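Local coordinates for protein hydrogenase maturation factor (Thermoanaerobacter tengcongensis, PDB 3VTI) that probably carries out the ATP-dependent dehydration of a carbamoyl group received from HypF, making the nitrile used in [NiFe]-hydrogenase maturation, at residues L42-G47 with I173-A178; L52-T57 with K91-A96; V58-M63 with L197-R202; G154-A159 with H246-G251. All coordinates share one frame; numbering follows the deposited sequence.

Interaction 1 (L42-G47 with I173-A178)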
loop_
_atom_site.group_PDB
_atom_site.type_symbol
_atom_site.label_atom_id
_atom_site.label_comp_id
_atom_site.label_asym_id
_atom_site.label_seq_id
_atom_site.Cartn_x
_atom_site.Cartn_y
_atom_site.Cartn_z
ATOM N N LEU C 42 -4.292 -11.536 3.301
ATOM C CA LEU C 42 -2.903 -11.569 3.749
ATOM C C LEU C 42 -2.472 -12.972 4.155
ATOM O O LEU C 42 -1.289 -13.304 4.092
ATOM C CB LEU C 42 -2.707 -10.616 4.928
ATOM C CG LEU C 42 -3.173 -9.171 4.745
ATOM C CD1 LEU C 42 -3.335 -8.496 6.092
ATOM C CD2 LEU C 42 -2.234 -8.385 3.831
ATOM N N PHE C 43 -3.448 -13.766 4.588
ATOM C CA PHE C 43 -3.250 -15.155 4.980
ATOM C C PHE C 43 -4.155 -16.036 4.128
ATOM O O PHE C 43 -5.383 -15.886 4.135
ATOM C CB PHE C 43 -3.565 -15.350 6.470
ATOM C CG PHE C 43 -2.826 -14.404 7.370
ATOM C CD1 PHE C 43 -3.398 -13.191 7.746
ATOM C CD2 PHE C 43 -1.551 -14.717 7.834
ATOM C CE1 PHE C 43 -2.712 -12.305 8.567
ATOM C CE2 PHE C 43 -0.857 -13.837 8.656
ATOM C CZ PHE C 43 -1.440 -12.630 9.024
ATOM N N PHE C 44 -3.537 -16.946 3.389
ATOM C CA PHE C 44 -4.246 -17.781 2.436
ATOM C C PHE C 44 -3.707 -19.202 2.521
ATOM O O PHE C 44 -2.589 -19.411 2.991
ATOM C CB PHE C 44 -4.056 -17.215 1.022
ATOM C CG PHE C 44 -2.622 -16.919 0.677
ATOM C CD1 PHE C 44 -2.080 -15.669 0.936
ATOM C CD2 PHE C 44 -1.811 -17.894 0.105
ATOM C CE1 PHE C 44 -0.749 -15.389 0.635
ATOM C CE2 PHE C 44 -0.482 -17.621 -0.207
ATOM C CZ PHE C 44 0.047 -16.367 0.061
ATOM N N PRO C 45 -4.490 -20.191 2.063
ATOM C CA PRO C 45 -3.973 -21.556 2.099
ATOM C C PRO C 45 -2.574 -21.659 1.475
ATOM O O PRO C 45 -2.352 -21.199 0.349
ATOM C CB PRO C 45 -5.000 -22.327 1.274
ATOM C CG PRO C 45 -6.279 -21.599 1.532
ATOM C CD PRO C 45 -5.873 -20.146 1.553
ATOM N N GLY C 46 -1.637 -22.225 2.232
ATOM C CA GLY C 46 -0.293 -22.473 1.737
ATOM C C GLY C 46 0.697 -21.340 1.942
ATOM O O GLY C 46 1.875 -21.475 1.587
ATOM N N GLY C 47 0.233 -20.224 2.502
ATOM C CA GLY C 47 1.114 -19.097 2.756
ATOM C C GLY C 47 0.491 -17.840 3.331
ATOM O O GLY C 47 -0.643 -17.843 3.839
ATOM N N ILE C 173 -7.481 -25.655 -2.638
ATOM C CA ILE C 173 -6.278 -25.365 -3.400
ATOM C C ILE C 173 -5.324 -24.542 -2.550
ATOM O O ILE C 173 -5.721 -23.537 -1.954
ATOM C CB ILE C 173 -6.604 -24.658 -4.745
ATOM C CG1 ILE C 173 -7.251 -25.657 -5.704
ATOM C CG2 ILE C 173 -5.343 -24.100 -5.396
ATOM C CD1 ILE C 173 -8.235 -25.062 -6.665
ATOM N N PHE C 174 -4.074 -24.995 -2.496
ATOM C CA PHE C 174 -3.021 -24.335 -1.736
ATOM C C PHE C 174 -2.068 -23.593 -2.650
ATOM O O PHE C 174 -1.795 -24.028 -3.768
ATOM C CB PHE C 174 -2.243 -25.360 -0.915
ATOM C CG PHE C 174 -3.043 -25.972 0.193
ATOM C CD1 PHE C 174 -3.886 -27.056 -0.053
ATOM C CD2 PHE C 174 -2.967 -25.455 1.488
ATOM C CE1 PHE C 174 -4.637 -27.616 0.978
ATOM C CE2 PHE C 174 -3.716 -26.009 2.530
ATOM C CZ PHE C 174 -4.549 -27.090 2.275
ATOM N N SER C 175 -1.570 -22.464 -2.158
ATOM C CA SER C 175 -0.544 -21.701 -2.846
ATOM C C SER C 175 0.774 -22.465 -2.858
ATOM O O SER C 175 1.017 -23.310 -2.002
ATOM C CB SER C 175 -0.358 -20.352 -2.175
ATOM O OG SER C 175 0.667 -19.623 -2.808
ATOM N N ASP C 176 1.618 -22.163 -3.836
ATOM C CA ASP C 176 2.857 -22.902 -4.040
ATOM C C ASP C 176 4.085 -22.114 -3.588
ATOM O O ASP C 176 5.206 -22.515 -3.892
ATOM C CB ASP C 176 3.002 -23.300 -5.514
ATOM C CG ASP C 176 3.144 -22.096 -6.451
ATOM O OD1 ASP C 176 2.811 -20.964 -6.055
ATOM O OD2 ASP C 176 3.594 -22.289 -7.605
ATOM N N VAL C 177 3.862 -21.000 -2.877
ATOM C CA VAL C 177 4.933 -20.099 -2.426
ATOM C C VAL C 177 6.127 -20.866 -1.903
ATOM O O VAL C 177 6.012 -21.665 -0.957
ATOM C CB VAL C 177 4.471 -19.136 -1.307
ATOM C CG1 VAL C 177 5.440 -17.964 -1.177
ATOM C CG2 VAL C 177 3.093 -18.626 -1.593
ATOM N N ALA C 178 7.273 -20.606 -2.525
ATOM C CA ALA C 178 8.528 -21.277 -2.208
ATOM C C ALA C 178 9.723 -20.471 -2.716
ATOM O O ALA C 178 9.606 -19.761 -3.720
ATOM C CB ALA C 178 8.540 -22.678 -2.806
#

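Interaction 2 (L52-T57 with K91-A96)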
loop_
_atom_site.group_PDB
_atom_site.type_symbol
_atom_site.label_atom_id
_atom_site.label_comp_id
_atom_site.label_asym_id
_atom_site.label_seq_id
_atom_site.Cartn_x
_atom_site.Cartn_y
_atom_site.Cartn_z
ATOM N N LEU C 52 5.528 -14.687 1.000
ATOM C CA LEU C 52 5.468 -14.210 -0.367
ATOM C C LEU C 52 6.506 -13.118 -0.631
ATOM O O LEU C 52 7.251 -13.180 -1.606
ATOM C CB LEU C 52 4.057 -13.699 -0.637
ATOM C CG LEU C 52 3.646 -13.276 -2.038
ATOM C CD1 LEU C 52 4.102 -14.293 -3.077
ATOM C CD2 LEU C 52 2.130 -13.051 -2.101
ATOM N N ALA C 53 6.557 -12.128 0.256
ATOM C CA ALA C 53 7.449 -10.988 0.108
ATOM C C ALA C 53 8.923 -11.415 0.026
ATOM O O ALA C 53 9.716 -10.802 -0.692
ATOM C CB ALA C 53 7.234 -10.023 1.249
ATOM N N VAL C 54 9.283 -12.454 0.770
ATOM C CA VAL C 54 10.655 -12.939 0.773
ATOM C C VAL C 54 10.915 -13.779 -0.479
ATOM O O VAL C 54 11.794 -13.460 -1.270
ATOM C CB VAL C 54 10.984 -13.759 2.047
ATOM C CG1 VAL C 54 12.416 -14.272 2.005
ATOM C CG2 VAL C 54 10.772 -12.912 3.288
ATOM N N CYS C 55 10.124 -14.829 -0.653
ATOM C CA CYS C 55 10.299 -15.778 -1.732
ATOM C C CYS C 55 10.352 -15.129 -3.105
ATOM O O CYS C 55 11.242 -15.429 -3.914
ATOM C CB CYS C 55 9.211 -16.847 -1.666
ATOM S SG CYS C 55 9.448 -17.959 -0.242
ATOM N N GLY C 56 9.413 -14.223 -3.352
ATOM C CA GLY C 56 9.328 -13.551 -4.643
ATOM C C GLY C 56 10.592 -12.812 -5.021
ATOM O O GLY C 56 11.027 -12.846 -6.165
ATOM N N THR C 57 11.177 -12.133 -4.048
ATOM C CA THR C 57 12.399 -11.381 -4.269
ATOM C C THR C 57 13.637 -12.275 -4.266
ATOM O O THR C 57 14.598 -12.009 -4.992
ATOM C CB THR C 57 12.524 -10.265 -3.250
ATOM O OG1 THR C 57 11.528 -9.275 -3.539
ATOM C CG2 THR C 57 13.905 -9.633 -3.300
ATOM N N LYS C 91 7.417 -13.364 11.377
ATOM C CA LYS C 91 7.859 -14.749 11.586
ATOM C C LYS C 91 7.990 -15.530 10.270
ATOM O O LYS C 91 9.010 -16.184 10.033
ATOM C CB LYS C 91 6.889 -15.474 12.527
ATOM C CG LYS C 91 7.362 -16.836 13.036
ATOM C CD LYS C 91 6.247 -17.541 13.789
ATOM C CE LYS C 91 6.760 -18.750 14.571
ATOM N NZ LYS C 91 7.108 -19.886 13.664
ATOM N N SER C 92 6.954 -15.458 9.429
ATOM C CA SER C 92 6.962 -16.100 8.112
ATOM C C SER C 92 8.090 -15.588 7.220
ATOM O O SER C 92 8.692 -16.355 6.473
ATOM C CB SER C 92 5.632 -15.894 7.407
ATOM O OG SER C 92 4.620 -16.659 8.015
ATOM N N MET C 93 8.368 -14.290 7.313
ATOM C CA MET C 93 9.504 -13.681 6.634
ATOM C C MET C 93 10.823 -14.209 7.183
ATOM O O MET C 93 11.720 -14.553 6.410
ATOM C CB MET C 93 9.465 -12.153 6.742
ATOM C CG MET C 93 8.306 -11.507 6.026
ATOM S SD MET C 93 8.368 -9.720 6.048
ATOM C CE MET C 93 9.409 -9.354 4.643
ATOM N N ALA C 94 10.947 -14.285 8.504
ATOM C CA ALA C 94 12.165 -14.829 9.099
ATOM C C ALA C 94 12.422 -16.263 8.621
ATOM O O ALA C 94 13.537 -16.587 8.214
ATOM C CB ALA C 94 12.113 -14.762 10.622
ATOM N N GLU C 95 11.381 -17.096 8.649
ATOM C CA GLU C 95 11.486 -18.500 8.246
ATOM C C GLU C 95 11.887 -18.693 6.784
ATOM O O GLU C 95 12.702 -19.563 6.471
ATOM C CB GLU C 95 10.190 -19.244 8.547
ATOM C CG GLU C 95 9.994 -19.521 10.034
ATOM C CD GLU C 95 8.562 -19.910 10.391
ATOM O OE1 GLU C 95 7.609 -19.379 9.764
ATOM O OE2 GLU C 95 8.394 -20.740 11.319
ATOM N N ALA C 96 11.326 -17.874 5.899
ATOM C CA ALA C 96 11.624 -17.960 4.472
ATOM C C ALA C 96 13.059 -17.537 4.141
ATOM O O ALA C 96 13.719 -18.166 3.307
ATOM C CB ALA C 96 10.624 -17.147 3.672
#

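Interaction 3 (V58-M63 with L197-R202). With MG (magnesium ion), chain K.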
loop_
_atom_site.group_PDB
_atom_site.type_symbol
_atom_site.label_atom_id
_atom_site.label_comp_id
_atom_site.label_asym_id
_atom_site.label_seq_id
_atom_site.Cartn_x
_atom_site.Cartn_y
_atom_site.Cartn_z
ATOM N N VAL C 58 13.611 -13.337 -3.466
ATOM C CA VAL C 58 14.672 -14.329 -3.502
ATOM C C VAL C 58 14.692 -14.943 -4.902
ATOM O O VAL C 58 15.747 -15.088 -5.520
ATOM C CB VAL C 58 14.471 -15.414 -2.403
ATOM C CG1 VAL C 58 15.301 -16.687 -2.699
ATOM C CG2 VAL C 58 14.792 -14.842 -1.010
ATOM N N ASN C 59 13.507 -15.257 -5.413
ATOM C CA ASN C 59 13.366 -15.829 -6.738
ATOM C C ASN C 59 13.856 -14.885 -7.831
ATOM O O ASN C 59 14.710 -15.265 -8.653
ATOM C CB ASN C 59 11.929 -16.295 -6.969
ATOM C CG ASN C 59 11.536 -17.446 -6.031
ATOM O OD1 ASN C 59 12.406 -18.133 -5.467
ATOM N ND2 ASN C 59 10.229 -17.659 -5.860
ATOM N N ASP C 60 13.342 -13.651 -7.813
ATOM C CA ASP C 60 13.710 -12.638 -8.796
ATOM C C ASP C 60 15.225 -12.410 -8.795
ATOM O O ASP C 60 15.818 -12.209 -9.848
ATOM C CB ASP C 60 12.968 -11.319 -8.530
ATOM C CG ASP C 60 11.528 -11.318 -9.057
ATOM O OD1 ASP C 60 11.287 -11.678 -10.230
ATOM O OD2 ASP C 60 10.620 -10.897 -8.296
ATOM N N ALA C 61 15.843 -12.467 -7.612
ATOM C CA ALA C 61 17.275 -12.228 -7.462
ATOM C C ALA C 61 18.143 -13.392 -7.968
ATOM O O ALA C 61 19.369 -13.248 -8.096
ATOM C CB ALA C 61 17.611 -11.900 -6.016
ATOM N N SER C 62 17.504 -14.531 -8.257
ATOM C CA SER C 62 18.203 -15.722 -8.731
ATOM C C SER C 62 18.033 -15.893 -10.233
ATOM O O SER C 62 18.869 -16.525 -10.885
ATOM C CB SER C 62 17.686 -16.978 -8.017
ATOM O OG SER C 62 17.731 -16.871 -6.600
ATOM N N MET C 63 16.958 -15.320 -10.776
ATOM C CA MET C 63 16.560 -15.523 -12.181
ATOM C C MET C 63 17.618 -15.120 -13.207
ATOM O O MET C 63 17.456 -15.338 -14.412
ATOM C CB MET C 63 15.259 -14.787 -12.486
ATOM C CG MET C 63 14.095 -15.287 -11.693
ATOM S SD MET C 63 13.730 -16.998 -12.063
ATOM C CE MET C 63 12.903 -17.495 -10.558
ATOM N N LEU C 197 15.672 -17.835 -17.379
ATOM C CA LEU C 197 15.008 -18.225 -16.153
ATOM C C LEU C 197 14.019 -17.133 -15.786
ATOM O O LEU C 197 14.395 -15.968 -15.682
ATOM C CB LEU C 197 16.018 -18.417 -15.016
ATOM C CG LEU C 197 16.954 -19.628 -15.038
ATOM C CD1 LEU C 197 17.958 -19.529 -13.906
ATOM C CD2 LEU C 197 16.194 -20.938 -14.943
ATOM N N ARG C 198 12.756 -17.504 -15.609
ATOM C CA ARG C 198 11.746 -16.559 -15.124
ATOM C C ARG C 198 10.613 -17.262 -14.388
ATOM O O ARG C 198 10.115 -18.297 -14.831
ATOM C CB ARG C 198 11.187 -15.695 -16.261
ATOM C CG ARG C 198 10.173 -14.661 -15.802
ATOM C CD ARG C 198 10.004 -13.544 -16.821
ATOM N NE ARG C 198 11.159 -12.648 -16.825
ATOM C CZ ARG C 198 11.284 -11.570 -17.596
ATOM N NH1 ARG C 198 10.322 -11.219 -18.447
ATOM N NH2 ARG C 198 12.383 -10.835 -17.515
ATOM N N ASP C 199 10.220 -16.691 -13.259
ATOM C CA ASP C 199 9.063 -17.171 -12.517
ATOM C C ASP C 199 7.752 -16.593 -13.074
ATOM O O ASP C 199 7.628 -15.376 -13.225
ATOM C CB ASP C 199 9.220 -16.876 -11.018
ATOM C CG ASP C 199 9.485 -15.407 -10.716
ATOM O OD1 ASP C 199 10.005 -14.668 -11.592
ATOM O OD2 ASP C 199 9.183 -15.004 -9.566
ATOM N N PRO C 200 6.777 -17.472 -13.396
ATOM C CA PRO C 200 5.546 -17.018 -14.037
ATOM C C PRO C 200 4.605 -16.508 -12.959
ATOM O O PRO C 200 3.773 -17.256 -12.442
ATOM C CB PRO C 200 5.004 -18.280 -14.716
ATOM C CG PRO C 200 5.772 -19.453 -14.123
ATOM C CD PRO C 200 6.737 -18.917 -13.100
ATOM N N THR C 201 4.770 -15.240 -12.606
ATOM C CA THR C 201 3.952 -14.613 -11.586
ATOM C C THR C 201 2.797 -13.875 -12.300
ATOM O O THR C 201 2.074 -14.478 -13.103
ATOM C CB THR C 201 4.793 -13.683 -10.681
ATOM O OG1 THR C 201 5.592 -12.827 -11.497
ATOM C CG2 THR C 201 5.742 -14.489 -9.786
ATOM N N ARG C 202 2.635 -12.584 -12.048
ATOM C CA ARG C 202 1.565 -11.811 -12.687
ATOM C C ARG C 202 1.408 -12.075 -14.190
ATOM O O ARG C 202 2.223 -11.609 -14.995
ATOM C CB ARG C 202 1.768 -10.307 -12.447
ATOM C CG ARG C 202 0.681 -9.423 -13.094
ATOM C CD ARG C 202 -0.381 -8.953 -12.069
ATOM N NE ARG C 202 -1.485 -8.198 -12.690
ATOM C CZ ARG C 202 -1.369 -7.016 -13.311
ATOM N NH1 ARG C 202 -0.181 -6.419 -13.437
ATOM N NH2 ARG C 202 -2.448 -6.431 -13.829
HETATM MG MG MG K . 10.072 -12.289 -11.758
HETATM O O HOH W 1 8.190 -16.667 -7.548
HETATM O O HOH W 2 10.212 -10.085 -12.688
#

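Interaction 4 (G154-A159 with H246-G251)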
loop_
_atom_site.group_PDB
_atom_site.type_symbol
_atom_site.label_atom_id
_atom_site.label_comp_id
_atom_site.label_asym_id
_atom_site.label_seq_id
_atom_site.Cartn_x
_atom_site.Cartn_y
_atom_site.Cartn_z
ATOM N N GLY C 154 -0.410 -22.769 -12.067
ATOM C CA GLY C 154 -1.635 -22.075 -11.669
ATOM C C GLY C 154 -2.060 -22.202 -10.216
ATOM O O GLY C 154 -3.155 -21.783 -9.849
ATOM N N ASP C 155 -1.188 -22.766 -9.389
ATOM C CA ASP C 155 -1.479 -22.981 -7.981
ATOM C C ASP C 155 -1.832 -21.711 -7.221
ATOM O O ASP C 155 -2.946 -21.580 -6.698
ATOM C CB ASP C 155 -0.298 -23.665 -7.309
ATOM C CG ASP C 155 -0.258 -25.135 -7.592
ATOM O OD1 ASP C 155 0.237 -25.538 -8.666
ATOM O OD2 ASP C 155 -0.735 -25.889 -6.727
ATOM N N HIS C 156 -0.882 -20.785 -7.159
ATOM C CA HIS C 156 -1.047 -19.574 -6.380
ATOM C C HIS C 156 -2.263 -18.764 -6.842
ATOM O O HIS C 156 -3.145 -18.448 -6.039
ATOM C CB HIS C 156 0.216 -18.726 -6.443
ATOM C CG HIS C 156 0.128 -17.472 -5.637
ATOM N ND1 HIS C 156 0.418 -17.433 -4.291
ATOM C CD2 HIS C 156 -0.231 -16.213 -5.982
ATOM C CE1 HIS C 156 0.250 -16.202 -3.843
ATOM N NE2 HIS C 156 -0.147 -15.444 -4.848
ATOM N N GLY C 157 -2.309 -18.449 -8.137
ATOM C CA GLY C 157 -3.425 -17.728 -8.732
ATOM C C GLY C 157 -4.787 -18.271 -8.341
ATOM O O GLY C 157 -5.675 -17.514 -7.934
ATOM N N MET C 158 -4.965 -19.582 -8.457
ATOM C CA MET C 158 -6.252 -20.163 -8.114
ATOM C C MET C 158 -6.487 -20.191 -6.603
ATOM O O MET C 158 -7.616 -20.047 -6.153
ATOM C CB MET C 158 -6.429 -21.546 -8.742
ATOM C CG MET C 158 -7.847 -22.108 -8.625
ATOM S SD MET C 158 -9.179 -20.980 -9.139
ATOM C CE MET C 158 -9.041 -21.073 -10.922
ATOM N N ALA C 159 -5.423 -20.354 -5.827
ATOM C CA ALA C 159 -5.543 -20.409 -4.371
ATOM C C ALA C 159 -6.040 -19.095 -3.769
ATOM O O ALA C 159 -7.000 -19.097 -2.997
ATOM C CB ALA C 159 -4.217 -20.850 -3.720
ATOM N N HIS C 246 -2.771 -18.489 -17.477
ATOM C CA HIS C 246 -2.868 -17.085 -17.116
ATOM C C HIS C 246 -2.843 -16.866 -15.617
ATOM O O HIS C 246 -2.736 -15.726 -15.177
ATOM C CB HIS C 246 -4.137 -16.438 -17.673
ATOM C CG HIS C 246 -4.271 -16.526 -19.161
ATOM N ND1 HIS C 246 -3.191 -16.683 -20.005
ATOM C CD2 HIS C 246 -5.363 -16.439 -19.960
ATOM C CE1 HIS C 246 -3.612 -16.721 -21.255
ATOM N NE2 HIS C 246 -4.927 -16.570 -21.255
ATOM N N LEU C 247 -2.984 -17.931 -14.837
ATOM C CA LEU C 247 -2.978 -17.811 -13.380
ATOM C C LEU C 247 -1.556 -17.746 -12.877
ATOM O O LEU C 247 -0.690 -18.409 -13.420
ATOM C CB LEU C 247 -3.681 -18.998 -12.727
ATOM C CG LEU C 247 -5.190 -19.145 -12.882
ATOM C CD1 LEU C 247 -5.608 -20.463 -12.273
ATOM C CD2 LEU C 247 -5.930 -17.990 -12.234
ATOM N N ALA C 248 -1.331 -16.974 -11.819
ATOM C CA ALA C 248 0.005 -16.774 -11.231
ATOM C C ALA C 248 0.564 -17.995 -10.486
ATOM O O ALA C 248 -0.188 -18.838 -9.982
ATOM C CB ALA C 248 -0.002 -15.552 -10.318
ATOM N N ASN C 249 1.889 -18.074 -10.434
ATOM C CA ASN C 249 2.616 -19.086 -9.668
ATOM C C ASN C 249 3.626 -18.380 -8.772
ATOM O O ASN C 249 4.077 -17.279 -9.110
ATOM C CB ASN C 249 3.344 -20.042 -10.608
ATOM C CG ASN C 249 2.387 -20.873 -11.444
ATOM O OD1 ASN C 249 1.829 -21.863 -10.968
ATOM N ND2 ASN C 249 2.188 -20.469 -12.697
ATOM N N GLU C 250 3.975 -18.987 -7.634
ATOM C CA GLU C 250 4.940 -18.372 -6.712
ATOM C C GLU C 250 5.996 -19.353 -6.210
ATOM O O GLU C 250 6.827 -19.001 -5.371
ATOM C CB GLU C 250 4.232 -17.699 -5.523
ATOM C CG GLU C 250 3.423 -16.447 -5.861
ATOM C CD GLU C 250 4.271 -15.291 -6.378
ATOM O OE1 GLU C 250 5.501 -15.288 -6.152
ATOM O OE2 GLU C 250 3.698 -14.373 -7.008
ATOM N N GLY C 251 5.951 -20.579 -6.728
ATOM C CA GLY C 251 6.970 -21.585 -6.451
ATOM C C GLY C 251 7.426 -22.296 -7.714
ATOM O O GLY C 251 7.839 -23.464 -7.658
#

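Interaction 1 (L42-G47 with I173-A178)
The tight hairpin that joins strands 43-44 and 47-48 turns at P45 and G46, and this type II turn, F44 to G47, packs against S175 and its neighbours in the loop 173-178. One hydrogen bond crosses: S175 N donates a hydrogen bond to P45 O at 2.9 Å, nearly straight at 169°. Beside it, P45 CB rests 3.7 Å from F174 CD2 and 3.5 Å from I173 O, while G46 N lies at the edge of the F174 ring. G46 takes a positive phi (89°), and a beta carbon here would run into S175 O as well as the preceding carbonyl. The F44 ring folds back over its own turn, one face above G47 C, because CG stands between the backbone N and the carbonyl carbon (chi1 49°). Its edge then reaches the loop: CE2 is 3.4 Å from S175 CB and 4.0 Å from V177 CG2. The same ring meets H156 nearly perpendicularly, and H156 ND1 is the hydrogen-bond partner of S175 OG. An alanine at F44 would probably open a gap between turn and loop, leaving S175 CB and V177 CG2 without the ring edge they pack on. The contact thus pairs one directional backbone bond with apolar packing, joining the hairpin to a loop of the C-terminal half.

Interaction 2 (L52-T57 with K91-A96)
A53 makes the first touch between the two helices, its CB lying 4.1 Å from M93 CE. M93 leaves its helix alongside the contact, and its terminal methyl comes nearer because the chain, extended through chi2, bends at chi3 (85°). V54 follows and points toward helix 83-100. Its two methyls divide the work. With CG1 anti to the backbone N, that branch lies 3.8 Å from A96 CB, whereas CG2 sits against the other partner, 3.8 Å from M93 CB and 4.0 Å from M93 CE. CG2 also approaches the backbone at M93 O. The branch point itself joins in, V54 CB being 3.8 Å from A96 CB, so the valine spans one turn of the opposing helix. C55 closes the contact with its sulphur, SG lying 4.2 Å from A96 CB. No hydrogen bond crosses; the interface is apolar and buried. The small alanines A53 and A96 accompany a close approach, 8.6 Å between the axes of the short segments, which run 30° from parallel. On the exposed side of helix 83-100, K91 and E95 form a salt bridge one turn apart. Both helices lie on the five-stranded sheet of the N-terminal half, M93 reaching A73, F75 and I122, and A53 touching F37. Helix 83-100 is the beta-alpha-beta crossover between the parallel neighbours 66-78 and 103-112, and its M93 and A94 also pack on F12 and A11 of the second subunit.

Interaction 3 (V58-M63 with L197-R202)
D60 and D199 meet through a magnesium ion, a metal-bridged contact buried near the centre of the chain, where helix 49-60 of the N-terminal half faces the end of strand 194-198 of the C-terminal half. D60 OD1 binds the ion at 2.0 Å and D199 OD1 at 2.4 Å. Their carboxylate planes are turned 78° apart, each offering one oxygen. Water 2 and, from outside the two segments, D22 OD1 are further ligands. R198 points away from helix 49-60 and supports the site from the second shell, its NE forming a salt bridge with D22 OD2. The other oxygen of D199 is tied back to the helix: water 1 lies 2.8 Å from D199 OD2 and 2.8 Å from N59 ND2, while N59 OD1 takes a hydrogen bond from L180 N. M63 lines the chain leading to D199. A bend at chi2 (-63°) carries its sulphur alongside the backbone, SD 3.7 Å from R198 CA, and puts CE 3.8 Å from D199 CB; L197 CB packs on the same sulphur. No direct hydrogen bond crosses, so ion, water and thioether packing join the segments. Aspartates from both halves gathered round magnesium are consistent with the nucleotide site of the AIR synthase (PurM-like) family, to which this HypE protein is related.

Interaction 4 (G154-A159 with H246-G251)
The amide of G157, in the first turn of helix 155-164, donates to A248 O at 2.8 Å and 167°, bringing the start of the helix against the irregular chain 246-251. G154 occupies the N-cap position, and its N donates to N249 OD1 at 2.7 Å. N249 CB points away from the helix, yet CG stands beside the backbone N (chi1 -66°), which swings the amide oxygen back to G154. Glycine at 157 suits the close approach, since a beta carbon there would meet A248 N and L247 CB. On one flank L247 CD1 packs 3.7 Å from M158 CE and equally near G154 O. On the other, E250 CG sits over the face of the H156 imidazole, 3.5 Å from the ring centroid and 11° off its normal, a CH-pi contact; A248 CB lies at the ring edge. The imidazole is further fixed by S175, whose OG is hydrogen-bonded to ND1. An alanine at H156 would probably leave E250 CG without the ring face it rests on and S175 OG without its mate, setting the glutamate chain freer to turn. The loop thus supplies a backbone and a side-chain oxygen to amides at the helix N-terminus, where the helix dipole would probably strengthen both bonds, while apolar carbons fill in around them.

Overall arrangement
Along the chain, interaction 2 is nested inside the loop closed by interaction 1, while interactions 1, 3 and 4 interlock with alternating segments. Interaction 2 stays within the N-terminal half and interaction 4 within the C-terminal half; interactions 1 and 3 join the halves, their centres about 17 Å apart. Helix 49-60 serves both interactions 2 and 3 and carries the magnesium ligand D60. Interactions 1 and 4, with centres about 9 Å apart, are linked where D176 OD1 accepts from E250 N. Interaction 4 connects to interaction 3 through the backbone bond between P200 and N249. The metal site is therefore continuous with the packing that unites the two halves.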